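Local coordinates for protein glutathione synthetase-like effector 30 (Gpa-GSS30-apo) (Globodera pallida, PDB 5OET) that is a glutathione synthetase-like effector of a plant-parasitic nematode, probably descended from a housekeeping enzyme that joins glycine to gamma-glutamylcysteine at the expense of ATP, at residues Tyr408-Asn413 and Asp421-Glu426; Gln183-Thr188 and His347-Gln352; Val380-Trp385 and Glu447-Met452; Ala167-Ser172 and Tyr179-Val184. One frame throughout, in Å; residues are numbered along the deposited sequence.

Interaction 1 (Tyr408-Asn413 and Asp421-Glu426); sequences YVLKNN and DMFFNE. With MG (magnesium ion), chain C.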
# COMPACT_ATOMS: atom_id res chain seq x y z
N TYR A 408 7.38 37.15 22.18
CA TYR A 408 7.00 37.52 20.82
C TYR A 408 7.92 36.97 19.73
O TYR A 408 9.02 36.49 19.99
CB TYR A 408 6.92 39.06 20.71
CG TYR A 408 5.86 39.62 21.62
CD1 TYR A 408 4.53 39.55 21.26
CD2 TYR A 408 6.19 40.18 22.86
CE1 TYR A 408 3.55 40.03 22.10
CE2 TYR A 408 5.20 40.66 23.71
CZ TYR A 408 3.88 40.58 23.32
OH TYR A 408 2.88 41.04 24.13
N VAL A 409 7.40 37.02 18.50
CA VAL A 409 8.14 36.68 17.29
C VAL A 409 7.80 37.71 16.22
O VAL A 409 6.67 38.18 16.13
CB VAL A 409 7.92 35.21 16.83
CG1 VAL A 409 6.46 34.88 16.60
CG2 VAL A 409 8.78 34.85 15.61
N LEU A 410 8.80 38.09 15.43
CA LEU A 410 8.58 38.93 14.26
C LEU A 410 8.52 38.04 13.03
O LEU A 410 9.53 37.49 12.64
CB LEU A 410 9.68 39.97 14.13
CG LEU A 410 9.47 41.06 13.11
CD1 LEU A 410 8.33 41.97 13.52
CD2 LEU A 410 10.74 41.88 13.00
N LYS A 411 7.34 37.86 12.46
CA LYS A 411 7.11 36.91 11.38
C LYS A 411 6.94 37.62 10.05
O LYS A 411 6.58 38.79 10.02
CB LYS A 411 5.84 36.10 11.66
CG LYS A 411 6.05 34.93 12.59
CD LYS A 411 4.71 34.40 13.04
CE LYS A 411 4.87 33.20 13.95
NZ LYS A 411 5.01 31.95 13.16
N ASN A 412 7.20 36.92 8.96
CA ASN A 412 6.99 37.44 7.61
C ASN A 412 5.59 37.03 7.16
O ASN A 412 5.12 35.98 7.57
CB ASN A 412 8.07 36.90 6.65
CG ASN A 412 7.59 36.78 5.23
OD1 ASN A 412 7.11 35.71 4.80
ND2 ASN A 412 7.67 37.89 4.48
N ASN A 413 4.93 37.84 6.33
CA ASN A 413 3.53 37.56 5.90
C ASN A 413 3.29 36.88 4.49
O ASN A 413 2.16 36.53 4.17
CB ASN A 413 2.62 38.80 6.08
CG ASN A 413 3.12 40.01 5.32
OD1 ASN A 413 3.94 39.88 4.42
ND2 ASN A 413 2.62 41.19 5.68
N ASP A 421 11.33 32.77 7.50
CA ASP A 421 12.11 33.98 7.79
C ASP A 421 11.50 34.80 8.94
O ASP A 421 10.45 35.41 8.77
CB ASP A 421 12.19 34.86 6.54
CG ASP A 421 12.95 36.14 6.79
OD1 ASP A 421 14.03 36.08 7.44
OD2 ASP A 421 12.47 37.22 6.38
N MET A 422 12.16 34.81 10.09
CA MET A 422 11.56 35.36 11.32
C MET A 422 12.56 35.55 12.46
O MET A 422 13.53 34.82 12.55
CB MET A 422 10.41 34.46 11.82
CG MET A 422 10.80 33.03 12.09
SD MET A 422 9.38 31.93 12.10
CE MET A 422 10.18 30.31 12.12
N PHE A 423 12.29 36.52 13.33
CA PHE A 423 13.23 36.98 14.36
C PHE A 423 12.69 36.77 15.78
O PHE A 423 11.51 37.01 16.03
CB PHE A 423 13.55 38.45 14.14
CG PHE A 423 14.13 38.74 12.79
CD1 PHE A 423 13.32 38.80 11.66
CD2 PHE A 423 15.49 38.96 12.64
CE1 PHE A 423 13.86 39.05 10.41
CE2 PHE A 423 16.03 39.23 11.39
CZ PHE A 423 15.22 39.26 10.27
N PHE A 424 13.55 36.32 16.70
CA PHE A 424 13.15 36.01 18.07
C PHE A 424 13.90 36.85 19.11
O PHE A 424 14.94 37.41 18.83
CB PHE A 424 13.41 34.55 18.36
CG PHE A 424 12.73 33.60 17.41
CD1 PHE A 424 13.37 33.23 16.23
CD2 PHE A 424 11.48 33.05 17.70
CE1 PHE A 424 12.78 32.31 15.36
CE2 PHE A 424 10.88 32.15 16.83
CZ PHE A 424 11.53 31.78 15.66
N ASN A 425 13.33 36.90 20.31
CA ASN A 425 14.00 37.47 21.50
C ASN A 425 14.43 38.94 21.28
O ASN A 425 13.64 39.72 20.74
CB ASN A 425 15.14 36.55 21.97
CG ASN A 425 14.70 35.10 22.12
OD1 ASN A 425 13.61 34.81 22.62
ND2 ASN A 425 15.54 34.18 21.69
N GLU A 426 15.65 39.32 21.70
CA GLU A 426 16.12 40.73 21.61
C GLU A 426 16.37 41.19 20.15
O GLU A 426 16.36 42.40 19.87
CB GLU A 426 17.36 40.97 22.51
CG GLU A 426 17.09 41.24 24.01
CD GLU A 426 16.85 39.99 24.90
OE1 GLU A 426 16.94 38.83 24.43
OE2 GLU A 426 16.58 40.17 26.12
MG MG C . 16.00 38.68 27.17
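A first torsion of 56° wedges CG1 of Val409 between its backbone N and carbonyl carbon and leaves CG2 anti to N, directed at the neighbouring strand. Phe424 turns its CG anti to the carbonyl carbon (chi1 -56°), so that Val409 and Phe424 lie side by side and point the same way. CG2 of Val409 meets CE2 of Phe424 at 3.6 Å and sits 4.1 Å from the ring centroid, an off-centre CH-pi contact. The same methyl also touches CB of Met422 at 4.1 Å, making one small apolar patch on this face. Leu410 and Phe423 occupy the opposite face, where they meet at their roots, CB of Leu410 lying 4.2 Å from CB of Phe423; Lys431 of helix 427-434 packs against both. Between the faces, Leu410 and Phe423 form a hydrogen-bonded antiparallel pair. Leu410 N donates to Phe423 O at 3.0 Å, almost straight at 175°, and Phe423 N returns a bond to Leu410 O at 3.0 Å; each donor lies in the plane of the carbonyl it meets. Beyond the strand, Glu426 bends at chi2 and binds the magnesium ion through OE2 at 1.9 Å, with His406 as the second protein ligand. Two antiparallel strands joined by a short connection form a beta hairpin, here at the margin of the four-stranded antiparallel sheet of an ATP-grasp-like domain.

Interaction 2 (Gln183-Thr188 and His347-Gln352); sequences QVEVNT and HTKRMQ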
# COMPACT_ATOMS: atom_id res chain seq x y z
N GLN A 183 -4.54 28.35 16.56
CA GLN A 183 -4.37 28.04 15.14
C GLN A 183 -3.03 28.54 14.59
O GLN A 183 -2.68 29.69 14.70
CB GLN A 183 -5.53 28.66 14.36
CG GLN A 183 -5.63 28.17 12.93
CD GLN A 183 -6.76 28.84 12.22
OE1 GLN A 183 -6.66 30.00 11.83
NE2 GLN A 183 -7.87 28.12 12.07
N VAL A 184 -2.27 27.65 13.98
CA VAL A 184 -0.94 27.98 13.48
C VAL A 184 -1.01 28.56 12.07
O VAL A 184 -0.28 29.47 11.75
CB VAL A 184 -0.03 26.73 13.51
CG1 VAL A 184 1.37 27.05 13.00
CG2 VAL A 184 0.03 26.15 14.92
N GLU A 185 -1.90 28.02 11.23
CA GLU A 185 -1.92 28.28 9.79
C GLU A 185 -3.22 27.76 9.16
O GLU A 185 -3.89 26.90 9.72
CB GLU A 185 -0.68 27.59 9.16
CG GLU A 185 -0.55 27.54 7.63
CD GLU A 185 -0.35 28.92 6.97
OE1 GLU A 185 0.58 29.08 6.14
OE2 GLU A 185 -1.15 29.85 7.23
N VAL A 186 -3.58 28.33 8.01
CA VAL A 186 -4.58 27.74 7.10
C VAL A 186 -3.96 27.57 5.71
O VAL A 186 -3.18 28.39 5.25
CB VAL A 186 -5.89 28.55 6.99
CG1 VAL A 186 -6.73 28.34 8.23
CG2 VAL A 186 -5.65 30.04 6.80
N ASN A 187 -4.32 26.46 5.07
CA ASN A 187 -3.80 26.08 3.77
C ASN A 187 -4.95 25.70 2.86
O ASN A 187 -5.96 25.14 3.32
CB ASN A 187 -2.89 24.86 3.91
CG ASN A 187 -1.77 25.10 4.87
OD1 ASN A 187 -0.87 25.89 4.59
ND2 ASN A 187 -1.82 24.43 6.03
N THR A 188 -4.80 26.00 1.58
CA THR A 188 -5.72 25.54 0.54
C THR A 188 -4.93 25.27 -0.73
O THR A 188 -3.74 25.54 -0.78
CB THR A 188 -6.87 26.57 0.30
OG1 THR A 188 -7.92 25.95 -0.44
CG2 THR A 188 -6.41 27.83 -0.43
N HIS A 347 -5.68 33.50 1.50
CA HIS A 347 -4.94 32.63 2.42
C HIS A 347 -3.49 33.07 2.63
O HIS A 347 -2.67 32.33 3.16
CB HIS A 347 -5.01 31.18 1.93
CG HIS A 347 -6.35 30.56 2.12
ND1 HIS A 347 -7.48 31.03 1.49
CD2 HIS A 347 -6.74 29.52 2.88
CE1 HIS A 347 -8.51 30.28 1.85
NE2 HIS A 347 -8.09 29.36 2.70
N THR A 348 -3.16 34.29 2.23
CA THR A 348 -1.89 34.84 2.64
C THR A 348 -1.87 34.92 4.15
O THR A 348 -2.92 34.93 4.81
CB THR A 348 -1.62 36.25 2.06
OG1 THR A 348 -2.58 37.20 2.56
CG2 THR A 348 -1.64 36.23 0.52
N LYS A 349 -0.67 34.97 4.70
CA LYS A 349 -0.50 35.11 6.14
C LYS A 349 -0.84 36.54 6.55
O LYS A 349 -1.19 36.76 7.70
CB LYS A 349 0.92 34.75 6.55
CG LYS A 349 1.03 33.95 7.84
CD LYS A 349 2.25 33.05 7.75
CE LYS A 349 2.03 31.88 6.79
NZ LYS A 349 3.26 31.69 5.97
N ARG A 350 -0.70 37.49 5.63
CA ARG A 350 -1.20 38.85 5.83
C ARG A 350 -2.69 38.86 6.21
O ARG A 350 -3.11 39.53 7.14
CB ARG A 350 -0.96 39.66 4.55
CG ARG A 350 -1.61 41.04 4.47
CD ARG A 350 -1.26 41.90 5.66
NE ARG A 350 -1.93 43.19 5.59
CZ ARG A 350 -1.91 44.11 6.54
NH1 ARG A 350 -1.25 43.91 7.67
NH2 ARG A 350 -2.55 45.26 6.37
N MET A 351 -3.47 38.09 5.48
CA MET A 351 -4.91 38.03 5.64
C MET A 351 -5.29 37.35 6.93
O MET A 351 -6.24 37.73 7.57
CB MET A 351 -5.50 37.23 4.47
CG MET A 351 -7.01 37.23 4.38
SD MET A 351 -7.57 38.84 3.86
CE MET A 351 -8.00 39.65 5.41
N GLN A 352 -4.54 36.32 7.27
CA GLN A 352 -4.76 35.60 8.51
C GLN A 352 -4.51 36.52 9.69
O GLN A 352 -5.26 36.54 10.66
CB GLN A 352 -3.86 34.37 8.55
CG GLN A 352 -4.21 33.33 7.49
CD GLN A 352 -3.19 32.22 7.39
OE1 GLN A 352 -2.86 31.57 8.38
NE2 GLN A 352 -2.69 31.98 6.19
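Strand 183-188 carries a classic beta bulge, Val184 and Glu185 together facing Asp168 of the adjacent strand, and from there on the strand meets the N-terminal turn of helix 349-354. Glu185 sets its CG anti to the backbone N (chi1 172°) and then bends at chi2, which carries the carboxylate to the helix. Its OE2 accepts from Gln352 NE2 at 2.8 Å through the syn lone pair, while the donor's amide plane holds this oxygen almost exactly within it. A second bond reaches OE2 from above the carboxylate plane, donated by Val186 N at 3.0 Å, so two N-H groups grip one oxygen. OE1 faces Lys349, with only a long salt bridge to NZ at 3.7 Å. Such donors would probably favour the charged carboxylate. Val186 slides past the outstretched Gln352 in the opposite direction, its CG2 against CD of the amide, and Tyr115 of helix 98-119 packs on both. The helix start is secured by Thr348 at the N-cap, whose OG1 accepts from Met351 N at 3.2 Å. Thr188 ends the walk: its OG1 bonds to the carbonyl O of Cys164, whose side chain is disulfide-linked to Cys480. With the His347 ring also tied to Phe343 O through ND1, the methyl CG2 of Thr188 rests over the ring centre, 3.7 Å from the centroid and 7° off the normal.

Interaction 3 (Val380-Trp385 and Glu447-Met452); sequences VQTKGW and EKLRPM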
# COMPACT_ATOMS: atom_id res chain seq x y z
N VAL A 380 -9.56 30.61 18.97
CA VAL A 380 -8.33 29.96 18.43
C VAL A 380 -7.32 30.91 17.76
O VAL A 380 -6.23 30.47 17.41
CB VAL A 380 -8.67 28.81 17.44
CG1 VAL A 380 -9.73 27.88 18.03
CG2 VAL A 380 -9.13 29.33 16.09
N GLN A 381 -7.67 32.18 17.58
CA GLN A 381 -6.78 33.17 16.94
C GLN A 381 -5.63 33.56 17.85
O GLN A 381 -5.72 33.39 19.06
CB GLN A 381 -7.54 34.43 16.54
CG GLN A 381 -8.32 34.32 15.24
CD GLN A 381 -8.96 35.63 14.82
OE1 GLN A 381 -9.33 36.44 15.66
NE2 GLN A 381 -9.07 35.86 13.52
N THR A 382 -4.55 34.08 17.27
CA THR A 382 -3.44 34.63 18.05
C THR A 382 -3.23 36.05 17.58
O THR A 382 -2.83 36.26 16.44
CB THR A 382 -2.13 33.83 17.84
OG1 THR A 382 -2.39 32.43 17.93
CG2 THR A 382 -1.09 34.22 18.89
N LYS A 383 -3.48 37.01 18.46
CA LYS A 383 -3.40 38.43 18.08
C LYS A 383 -2.06 38.65 17.38
O LYS A 383 -1.02 38.26 17.91
CB LYS A 383 -3.54 39.39 19.28
CG LYS A 383 -4.80 39.27 20.15
CD LYS A 383 -6.10 39.52 19.38
CE LYS A 383 -7.22 38.53 19.74
NZ LYS A 383 -8.30 38.54 18.72
N GLY A 384 -2.11 39.23 16.17
CA GLY A 384 -0.93 39.58 15.39
C GLY A 384 -0.99 41.03 14.92
O GLY A 384 -1.92 41.40 14.22
N TRP A 385 0.00 41.84 15.30
CA TRP A 385 -0.01 43.29 15.05
C TRP A 385 0.92 43.69 13.91
O TRP A 385 2.07 43.27 13.87
CB TRP A 385 0.42 44.06 16.30
CG TRP A 385 -0.40 43.75 17.49
CD1 TRP A 385 -1.56 44.35 17.87
CD2 TRP A 385 -0.12 42.76 18.47
NE1 TRP A 385 -2.02 43.79 19.03
CE2 TRP A 385 -1.15 42.81 19.42
CE3 TRP A 385 0.91 41.82 18.63
CZ2 TRP A 385 -1.20 41.96 20.52
CZ3 TRP A 385 0.87 40.98 19.72
CH2 TRP A 385 -0.18 41.05 20.66
N GLU A 447 2.45 36.76 19.28
CA GLU A 447 2.79 36.10 20.53
C GLU A 447 3.34 34.75 20.14
O GLU A 447 2.73 34.03 19.36
CB GLU A 447 1.57 35.93 21.45
CG GLU A 447 1.07 37.21 22.13
CD GLU A 447 0.66 37.04 23.60
OE1 GLU A 447 1.12 36.08 24.29
OE2 GLU A 447 -0.12 37.90 24.09
N LYS A 448 4.52 34.42 20.67
CA LYS A 448 5.11 33.10 20.52
C LYS A 448 4.32 32.15 21.39
O LYS A 448 4.02 32.46 22.54
CB LYS A 448 6.57 33.12 20.96
CG LYS A 448 7.34 31.83 20.70
CD LYS A 448 8.81 32.01 21.10
CE LYS A 448 9.65 30.81 20.68
NZ LYS A 448 11.09 31.02 20.99
N LEU A 449 3.96 30.99 20.87
CA LEU A 449 3.19 30.01 21.64
C LEU A 449 4.12 29.07 22.39
O LEU A 449 5.19 28.70 21.89
CB LEU A 449 2.25 29.24 20.71
CG LEU A 449 1.29 30.19 19.95
CD1 LEU A 449 0.49 29.42 18.92
CD2 LEU A 449 0.39 30.99 20.90
N ARG A 450 3.73 28.70 23.60
CA ARG A 450 4.50 27.76 24.41
C ARG A 450 3.93 26.37 24.13
O ARG A 450 2.87 26.03 24.65
CB ARG A 450 4.44 28.14 25.91
CG ARG A 450 4.60 29.66 26.18
CD ARG A 450 5.44 30.05 27.41
NE ARG A 450 5.15 29.30 28.64
CZ ARG A 450 5.81 28.23 29.09
NH1 ARG A 450 6.83 27.70 28.40
NH2 ARG A 450 5.45 27.65 30.24
N PRO A 451 4.60 25.58 23.29
CA PRO A 451 3.92 24.40 22.75
C PRO A 451 4.03 23.14 23.63
O PRO A 451 5.05 22.95 24.30
CB PRO A 451 4.62 24.19 21.40
CG PRO A 451 6.02 24.71 21.63
CD PRO A 451 6.01 25.61 22.85
N MET A 452 3.00 22.30 23.59
CA MET A 452 2.92 21.05 24.34
C MET A 452 3.98 20.08 23.84
O MET A 452 4.07 19.81 22.65
CB MET A 452 1.53 20.43 24.17
CG MET A 452 1.27 19.15 24.96
SD MET A 452 -0.19 18.25 24.44
CE MET A 452 0.37 17.69 22.83
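At the end of strand 443-447 in the four-stranded antiparallel sheet, the chain leaves as an extended loop and brushes the segment that leads from helix 373-380 into edge strand 384-386. The contact is small and carried by van der Waals touches, with no hydrogen bond between the two segments. Thr382 is its centre. With CG2 anti to the backbone N and OG1 beside that N (chi1 -46°), the threonine offers its methyl to the loop. CG2 lies 4.1 Å from CB of Glu447, whose side chain it crosses obliquely, and another 4.1 Å from CD2 of Leu449, so that one methyl bridges two residues of the loop. Leu449 reaches it with CG anti to the carbonyl carbon and only one branch touching. Trp385 takes part through the far corner of its indole: CH2 meets CG of Glu447 at 4.3 Å, the methylene arriving at the ring edge close to its plane. One face of that indole carries CB of Lys383, offset toward the rim and 3.6 Å above the plane. The carboxylate of Glu447 is engaged elsewhere, OE1 forming a salt bridge with Arg407. Trp385 also bonds through its backbone to Leu445, extending the sheet, while Lys182 of strand 179-188 packs against both Thr382 and Leu449, and Ser172 of strand 160-173 adjoins Leu449.

Interaction 4 (Ala167-Ser172 and Tyr179-Val184); sequences ADYMAS and YVLKQV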
# COMPACT_ATOMS: atom_id res chain seq x y z
N ALA A 167 -6.75 23.48 8.24
CA ALA A 167 -6.37 24.40 9.33
C ALA A 167 -5.46 23.65 10.28
O ALA A 167 -5.80 22.55 10.69
CB ALA A 167 -7.61 24.86 10.08
N ASP A 168 -4.31 24.23 10.61
CA ASP A 168 -3.36 23.63 11.55
C ASP A 168 -3.42 24.28 12.96
O ASP A 168 -3.58 25.48 13.11
CB ASP A 168 -1.95 23.68 10.97
CG ASP A 168 -1.81 22.82 9.70
OD1 ASP A 168 -2.68 21.96 9.43
OD2 ASP A 168 -0.83 22.99 8.95
N TYR A 169 -3.30 23.45 13.99
CA TYR A 169 -3.39 23.87 15.38
C TYR A 169 -2.26 23.31 16.25
O TYR A 169 -1.69 22.26 15.96
CB TYR A 169 -4.73 23.44 15.95
CG TYR A 169 -5.93 24.04 15.22
CD1 TYR A 169 -6.47 23.40 14.13
CD2 TYR A 169 -6.53 25.24 15.65
CE1 TYR A 169 -7.57 23.93 13.47
CE2 TYR A 169 -7.63 25.78 15.00
CZ TYR A 169 -8.15 25.12 13.91
OH TYR A 169 -9.24 25.60 13.21
N MET A 170 -1.93 24.06 17.29
CA MET A 170 -0.99 23.68 18.35
C MET A 170 -1.79 23.75 19.64
O MET A 170 -2.54 24.70 19.84
CB MET A 170 0.17 24.68 18.42
CG MET A 170 1.57 24.07 18.46
SD MET A 170 2.50 24.12 16.89
CE MET A 170 3.64 22.75 17.11
N ALA A 171 -1.67 22.74 20.51
CA ALA A 171 -2.09 22.89 21.91
C ALA A 171 -1.02 23.75 22.58
O ALA A 171 0.16 23.42 22.49
CB ALA A 171 -2.22 21.54 22.60
N SER A 172 -1.41 24.86 23.19
CA SER A 172 -0.44 25.82 23.74
C SER A 172 -0.61 25.96 25.24
O SER A 172 -1.73 26.06 25.72
CB SER A 172 -0.64 27.17 23.08
OG SER A 172 0.34 28.10 23.52
N TYR A 179 -3.55 23.55 28.78
CA TYR A 179 -3.39 23.76 27.33
C TYR A 179 -4.63 24.37 26.67
O TYR A 179 -5.74 23.97 26.99
CB TYR A 179 -3.00 22.45 26.65
CG TYR A 179 -1.69 21.91 27.18
CD1 TYR A 179 -0.49 22.55 26.89
CD2 TYR A 179 -1.65 20.75 27.99
CE1 TYR A 179 0.71 22.07 27.39
CE2 TYR A 179 -0.45 20.26 28.48
CZ TYR A 179 0.73 20.93 28.18
OH TYR A 179 1.95 20.49 28.64
N VAL A 180 -4.42 25.34 25.77
CA VAL A 180 -5.50 25.88 24.91
C VAL A 180 -5.20 25.74 23.41
O VAL A 180 -4.04 25.79 22.98
CB VAL A 180 -5.85 27.35 25.20
CG1 VAL A 180 -6.40 27.49 26.61
CG2 VAL A 180 -4.66 28.27 24.95
N LEU A 181 -6.26 25.57 22.63
CA LEU A 181 -6.15 25.39 21.19
C LEU A 181 -5.82 26.73 20.54
O LEU A 181 -6.51 27.73 20.80
CB LEU A 181 -7.46 24.84 20.62
CG LEU A 181 -7.45 24.38 19.15
CD1 LEU A 181 -6.59 23.14 18.96
CD2 LEU A 181 -8.87 24.12 18.66
N LYS A 182 -4.75 26.76 19.73
CA LYS A 182 -4.39 27.96 18.96
C LYS A 182 -3.97 27.63 17.52
O LYS A 182 -3.16 26.75 17.28
CB LYS A 182 -3.32 28.77 19.69
CG LYS A 182 -3.88 29.52 20.90
CD LYS A 182 -3.43 30.98 21.00
CE LYS A 182 -4.31 31.81 21.93
NZ LYS A 182 -5.75 31.81 21.51
N GLN A 183 -4.54 28.35 16.56
CA GLN A 183 -4.37 28.04 15.14
C GLN A 183 -3.03 28.54 14.59
O GLN A 183 -2.68 29.69 14.70
CB GLN A 183 -5.53 28.66 14.36
CG GLN A 183 -5.63 28.17 12.93
CD GLN A 183 -6.76 28.84 12.22
OE1 GLN A 183 -6.66 30.00 11.83
NE2 GLN A 183 -7.87 28.12 12.07
N VAL A 184 -2.27 27.65 13.98
CA VAL A 184 -0.94 27.98 13.48
C VAL A 184 -1.01 28.56 12.07
O VAL A 184 -0.28 29.47 11.75
CB VAL A 184 -0.03 26.73 13.51
CG1 VAL A 184 1.37 27.05 13.00
CG2 VAL A 184 0.03 26.15 14.92
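Tyr169 leaves its strand with CG anti to the carbonyl carbon (chi1 -60°) and runs across the partner strand. Its CB meets CD1 of Leu181 at 3.6 Å; CG still touches that methyl, and CD2 passes between CG of Leu181 and CA of Gln183. Farther out, CE2 lies 3.6 Å from CB of Gln183, and CG of that glutamine stands over the ring face, 4.2 Å from the centroid, as a CH-pi contact. At the tip, OH accepts from Gln183 NE2 at 3.1 Å, the hydroxyl lying close to the amide plane. Gln183 can cross the ring obliquely to reach the hydroxyl because its CG is anti to the backbone N and its chain is extended. On the other face of the sheet, SD of Met170 meets CG2 of Val184 at 3.8 Å. The strands cross at 138° as an antiparallel hairpin. Met170 and Lys182 form one hydrogen-bonded pair, Ser172 and Val180 another; Met170 N donates to Lys182 O at 3.0 Å, nearly straight at 173°. Val184 N bonds to Asp168 O at 2.7 Å, but from above the carbonyl plane, where the hairpin enters a beta bulge. Helices 98-119 and 373-380 pack against the Tyr169 face. Backbone bonds thus set the register, while on the Tyr169 face the phenol oxygen gives the Gln183 amide an acceptor among otherwise largely apolar neighbours.

Overall arrangement
Followed from the N terminus, interaction 4 comes first and closes a short hairpin between strands 160-173 and 179-188. Interaction 2 starts on the last two residues of segment 179-184, Gln183 and Val184, farther along the same hairpin strand, and closes a far longer loop at helix 349-354. Interaction 3 opens only after this and spans 380-385 to 447-452; the hairpin of interaction 1 is nested within its loop. Contacts also join the four in space: Val380 O probably bonds to Gln183 N, Asn413 packs on Lys349, and Tyr408 on Trp385. Together they tie the large mixed sheet, through helix 349-354 and the segment after helix 373-380, to the four-stranded antiparallel sheet whose margin holds the magnesium site.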